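Local atomic coordinates of bartonella effector protein (Bep) substrate of VirB T4SS (Bartonella sp. AR 15-3, PDB entry 4M16), a protein that is predicted to transfer AMP from ATP to tyrosine or threonine side chains of target proteins, an activity attributed to its Fic domain, the N-terminal part present here. Residues S59-L62 / K63-K67; G158-A161 / V162-I165. All coordinates share one frame; numbering follows the deposited sequence.

How the contacts relate
Contact 1, residues 59-67, forms the start of helix 59-70; contact 2, residues 158-165, forms the N-cap and first turns of helix 159-174. Their centres lie about 10 Å apart, and the two helices pack directly on each other. Val162 is one point of contact: its CG2 approaches His66 N at 3.5 Å and Leu65 CB at 3.6 Å, while Leu62 also packs on this valine. His66 further ties contact 1 to the loop before helix 159-174, through a hydrogen bond to Ala157 and stacking on Phe155. That loop and helix start carry a divergent form of the Fic signature, which in active relatives shapes the nucleotide phosphate site; activity here is uncertain.

Contact 1. Residues S59-L62 / K63-K67; sequences SSYL and KYLHK
Leu65 lays its CD1 methyl over one face of the Tyr61 ring, four residues back along the same helix, in a CH-pi contact 4.0 Å from the ring centroid. The Tyr61 ring is carried there because CG stands anti to the backbone N (chi1 -179°), beside the carbonyl carbon. The second methyl of Leu65, CD2, reaches toward CZ and OH of the same ring. Tyr64 crosses Tyr61 obliquely, its CD2 approaching Tyr61 CE1 at 3.9 Å. The two ring planes are only 16° apart, but the rings meet at their rims, with centroids 6.0 Å from each other, and neither covers the other. Phe57 also meets the Tyr61 ring, and the Tyr64 hydroxyl bonds to Arg68. All this decorates the first turns of helix 59-70 in the largely helical Fic domain, where Leu62 packs on Phe166 of helix 159-174. Regular i to i+4 backbone bonds hold the turns, among them Leu65 N to Tyr61 O. Lys63 takes a different course. Its CB lies 3.5 Å from Ser59 O, the carbonyl that also accepts the Lys63 N-H. CG of Lys63, beside the backbone N with chi1 -64°, comes still nearer, 3.1 Å from Ser59 O. CD and CE then run extended past this carbonyl, Lys63 CE lying 3.8 Å from Ser59 O, with Ser59 CB farther off. At the tip Lys63 NZ donates to two waters, both 2.8 Å from NZ. One of these waters donates in turn to Ser59 OG at 3.0 Å; the other bridges to Ser60 OG. Ser59 OG has a further hydrogen bond to Asp121.

Contact 2. Residues G158-A161 / V162-I165; sequences GNEA and VQHI
His164 sets one face of its imidazole over the carbonyl oxygen of Glu160, which sits 3.1 Å above the ring plane, over its centre. Glu160 O also accepts the backbone N-H of His164, with His164 N at 3.1 Å, whereas ND1, although close to it, makes no hydrogen bond. With CG beside its own backbone N (chi1 -62°), the ring is folded back over the preceding turn; Phe180 stacks on this ring too. The tight side of the contact lies around Asn159 O. Gln163 CG and Val162 CG1 each approach Asn159 O at 3.3 Å. Gln163 N bonds to Asn159 O at 3.0 Å. Val162, buried, also packs on Leu69 of helix 59-70. The flank of partly exposed Glu160 is looser. Buried Gln163 runs beside it in the same direction, yet CG of Glu160 and NE2 of Gln163 stay 4.1 Å apart, and their carboxylate and amide planes stand 89° to each other. Each polar end turns to its own partner: Glu160 OE2 to His153, Gln163 NE2 to Asn150. Separately, the bond from Ile165 N to Ala161 O is weak at 3.4 Å. Gly158 holds the N-cap position, its backbone angles calling for glycine, and with Asn159 it belongs to a divergent Fic signature starting at His153, from which Ala157 and Ala161 depart. Since Glu160 O already has its bond from His164 N, the imidazole face adds van der Waals contact rather than a second hydrogen bond.

Contact 1. Residues S59-L62 / K63-K67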
loop_
_atom_site.group_PDB
_atom_site.type_symbol
_atom_site.label_atom_id
_atom_site.label_comp_id
_atom_site.label_asym_id
_atom_site.label_seq_id
_atom_site.Cartn_x
_atom_site.Cartn_y
_atom_site.Cartn_z
ATOM N N SER A 59 9.902 -6.055 -1.975
ATOM C CA SER A 59 8.768 -6.657 -1.279
ATOM C C SER A 59 9.138 -7.131 0.141
ATOM O O SER A 59 8.302 -7.181 1.036
ATOM C CB SER A 59 8.178 -7.801 -2.160
ATOM O OG SER A 59 9.138 -8.816 -2.440
ATOM N N SER A 60 10.395 -7.506 0.372
ATOM C CA SER A 60 10.740 -7.890 1.720
ATOM C C SER A 60 10.646 -6.682 2.641
ATOM O O SER A 60 10.149 -6.794 3.743
ATOM C CB SER A 60 12.123 -8.509 1.805
ATOM O OG SER A 60 12.005 -9.746 1.154
ATOM N N TYR A 61 11.109 -5.533 2.190
ATOM C CA TYR A 61 11.005 -4.329 2.995
ATOM C C TYR A 61 9.519 -3.942 3.128
ATOM O O TYR A 61 9.106 -3.440 4.153
ATOM C CB TYR A 61 11.782 -3.199 2.345
ATOM C CG TYR A 61 11.787 -1.908 3.088
ATOM C CD1 TYR A 61 12.240 -1.830 4.394
ATOM C CD2 TYR A 61 11.325 -0.739 2.481
ATOM C CE1 TYR A 61 12.236 -0.635 5.083
ATOM C CE2 TYR A 61 11.323 0.455 3.142
ATOM C CZ TYR A 61 11.787 0.514 4.461
ATOM O OH TYR A 61 11.811 1.749 5.110
ATOM N N LEU A 62 8.742 -4.149 2.062
ATOM C CA LEU A 62 7.342 -3.758 2.114
ATOM C C LEU A 62 6.628 -4.619 3.195
ATOM O O LEU A 62 5.843 -4.097 4.006
ATOM C CB LEU A 62 6.681 -3.901 0.748
ATOM C CG LEU A 62 5.212 -3.494 0.705
ATOM C CD1 LEU A 62 5.090 -1.972 0.630
ATOM C CD2 LEU A 62 4.540 -4.091 -0.511
ATOM N N LYS A 63 6.957 -5.913 3.234
ATOM C CA LYS A 63 6.381 -6.825 4.268
ATOM C C LYS A 63 6.822 -6.457 5.694
ATOM O O LYS A 63 6.035 -6.489 6.652
ATOM C CB LYS A 63 6.744 -8.272 3.944
ATOM C CG LYS A 63 6.152 -8.777 2.621
ATOM C CD LYS A 63 6.672 -10.186 2.348
ATOM C CE LYS A 63 6.481 -10.560 0.885
ATOM N NZ LYS A 63 7.296 -11.733 0.475
ATOM N N TYR A 64 8.103 -6.104 5.831
ATOM C CA TYR A 64 8.673 -5.625 7.066
ATOM C C TYR A 64 7.858 -4.414 7.570
ATOM O O TYR A 64 7.480 -4.360 8.733
ATOM C CB TYR A 64 10.166 -5.247 6.874
ATOM C CG TYR A 64 10.696 -4.370 7.958
ATOM C CD1 TYR A 64 11.209 -4.919 9.143
ATOM C CD2 TYR A 64 10.757 -2.994 7.793
ATOM C CE1 TYR A 64 11.740 -4.114 10.138
ATOM C CE2 TYR A 64 11.276 -2.173 8.789
ATOM C CZ TYR A 64 11.766 -2.730 9.955
ATOM O OH TYR A 64 12.265 -1.930 10.954
ATOM N N LEU A 65 7.652 -3.433 6.687
ATOM C CA LEU A 65 6.878 -2.243 7.032
ATOM C C LEU A 65 5.420 -2.566 7.437
ATOM O O LEU A 65 4.903 -1.984 8.379
ATOM C CB LEU A 65 6.894 -1.214 5.887
ATOM C CG LEU A 65 8.164 -0.459 5.564
ATOM C CD1 LEU A 65 8.007 0.374 4.282
ATOM C CD2 LEU A 65 8.606 0.391 6.718
ATOM N N HIS A 66 4.770 -3.472 6.717
ATOM C CA HIS A 66 3.407 -3.850 7.070
ATOM C C HIS A 66 3.338 -4.485 8.458
ATOM O O HIS A 66 2.420 -4.189 9.228
ATOM C CB HIS A 66 2.851 -4.809 6.009
ATOM C CG HIS A 66 1.392 -5.034 6.122
ATOM N ND1 HIS A 66 0.860 -6.063 6.852
ATOM C CD2 HIS A 66 0.346 -4.372 5.584
ATOM C CE1 HIS A 66 -0.451 -6.042 6.737
ATOM N NE2 HIS A 66 -0.784 -5.021 5.987
ATOM N N LYS A 67 4.312 -5.361 8.760
ATOM C CA LYS A 67 4.455 -5.978 10.094
ATOM C C LYS A 67 4.650 -4.895 11.167
ATOM O O LYS A 67 4.023 -4.943 12.242
ATOM C CB LYS A 67 5.599 -7.008 10.099
ATOM C CG LYS A 67 6.086 -7.493 11.459
ATOM C CD LYS A 67 5.163 -8.484 12.090
ATOM C CE LYS A 67 5.746 -9.060 13.387
ATOM N NZ LYS A 67 6.731 -10.143 13.148
HETATM O O HOH W 1 7.342 -11.247 -2.318
HETATM O O HOH W 2 9.829 -12.024 1.686
#

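Contact 2. Residues G158-A161 / V162-I165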
loop_
_atom_site.group_PDB
_atom_site.type_symbol
_atom_site.label_atom_id
_atom_site.label_comp_id
_atom_site.label_asym_id
_atom_site.label_seq_id
_atom_site.Cartn_x
_atom_site.Cartn_y
_atom_site.Cartn_z
ATOM N N GLY A 158 -4.588 -2.716 4.816
ATOM C CA GLY A 158 -3.453 -1.914 5.186
ATOM C C GLY A 158 -2.521 -1.656 4.005
ATOM O O GLY A 158 -1.436 -1.073 4.162
ATOM N N ASN A 159 -2.960 -2.006 2.822
ATOM C CA ASN A 159 -2.153 -1.776 1.629
ATOM C C ASN A 159 -1.770 -0.360 1.328
ATOM O O ASN A 159 -0.606 -0.082 0.967
ATOM C CB ASN A 159 -2.826 -2.371 0.394
ATOM C CG ASN A 159 -2.885 -3.906 0.437
ATOM O OD1 ASN A 159 -1.926 -4.556 0.117
ATOM N ND2 ASN A 159 -4.042 -4.461 0.765
ATOM N N GLU A 160 -2.740 0.535 1.387
ATOM C CA GLU A 160 -2.498 1.911 1.052
ATOM C C GLU A 160 -1.509 2.539 2.055
ATOM O O GLU A 160 -0.609 3.232 1.679
ATOM C CB GLU A 160 -3.836 2.666 1.022
ATOM C CG GLU A 160 -4.793 2.182 -0.083
ATOM C CD GLU A 160 -5.743 1.012 0.300
ATOM O OE1 GLU A 160 -5.902 0.761 1.492
ATOM O OE2 GLU A 160 -6.419 0.379 -0.606
ATOM N N ALA A 161 -1.711 2.280 3.346
ATOM C CA ALA A 161 -0.880 2.890 4.363
ATOM C C ALA A 161 0.570 2.456 4.186
ATOM O O ALA A 161 1.490 3.257 4.256
ATOM C CB ALA A 161 -1.381 2.495 5.765
ATOM N N VAL A 162 0.783 1.172 3.956
ATOM C CA VAL A 162 2.150 0.688 3.750
ATOM C C VAL A 162 2.834 1.185 2.445
ATOM O O VAL A 162 3.972 1.643 2.473
ATOM C CB VAL A 162 2.218 -0.830 3.949
ATOM C CG1 VAL A 162 1.696 -1.547 2.770
ATOM C CG2 VAL A 162 3.659 -1.224 4.343
ATOM N N GLN A 163 2.112 1.198 1.349
ATOM C CA GLN A 163 2.650 1.699 0.097
ATOM C C GLN A 163 3.014 3.165 0.163
ATOM O O GLN A 163 4.043 3.524 -0.391
ATOM C CB GLN A 163 1.789 1.341 -1.092
ATOM C CG GLN A 163 0.463 2.102 -1.296
ATOM C CD GLN A 163 -0.440 1.467 -2.388
ATOM O OE1 GLN A 163 -0.076 0.463 -3.010
ATOM N NE2 GLN A 163 -1.638 2.070 -2.623
ATOM N N HIS A 164 2.259 3.989 0.904
ATOM C CA HIS A 164 2.616 5.373 1.110
ATOM C C HIS A 164 3.981 5.518 1.793
ATOM O O HIS A 164 4.824 6.265 1.314
ATOM C CB HIS A 164 1.564 6.166 1.876
ATOM C CG HIS A 164 0.264 6.229 1.175
ATOM N ND1 HIS A 164 -0.923 6.465 1.825
ATOM C CD2 HIS A 164 -0.055 5.976 -0.114
ATOM C CE1 HIS A 164 -1.911 6.412 0.956
ATOM N NE2 HIS A 164 -1.413 6.115 -0.223
ATOM N N ILE A 165 4.183 4.876 2.933
ATOM C CA ILE A 165 5.458 5.040 3.647
ATOM C C ILE A 165 6.610 4.434 2.831
ATOM O O ILE A 165 7.704 4.961 2.811
ATOM C CB ILE A 165 5.399 4.496 5.113
ATOM C CG1 ILE A 165 6.702 4.736 5.848
ATOM C CG2 ILE A 165 5.017 3.026 5.185
ATOM C CD1 ILE A 165 6.970 6.216 6.063
#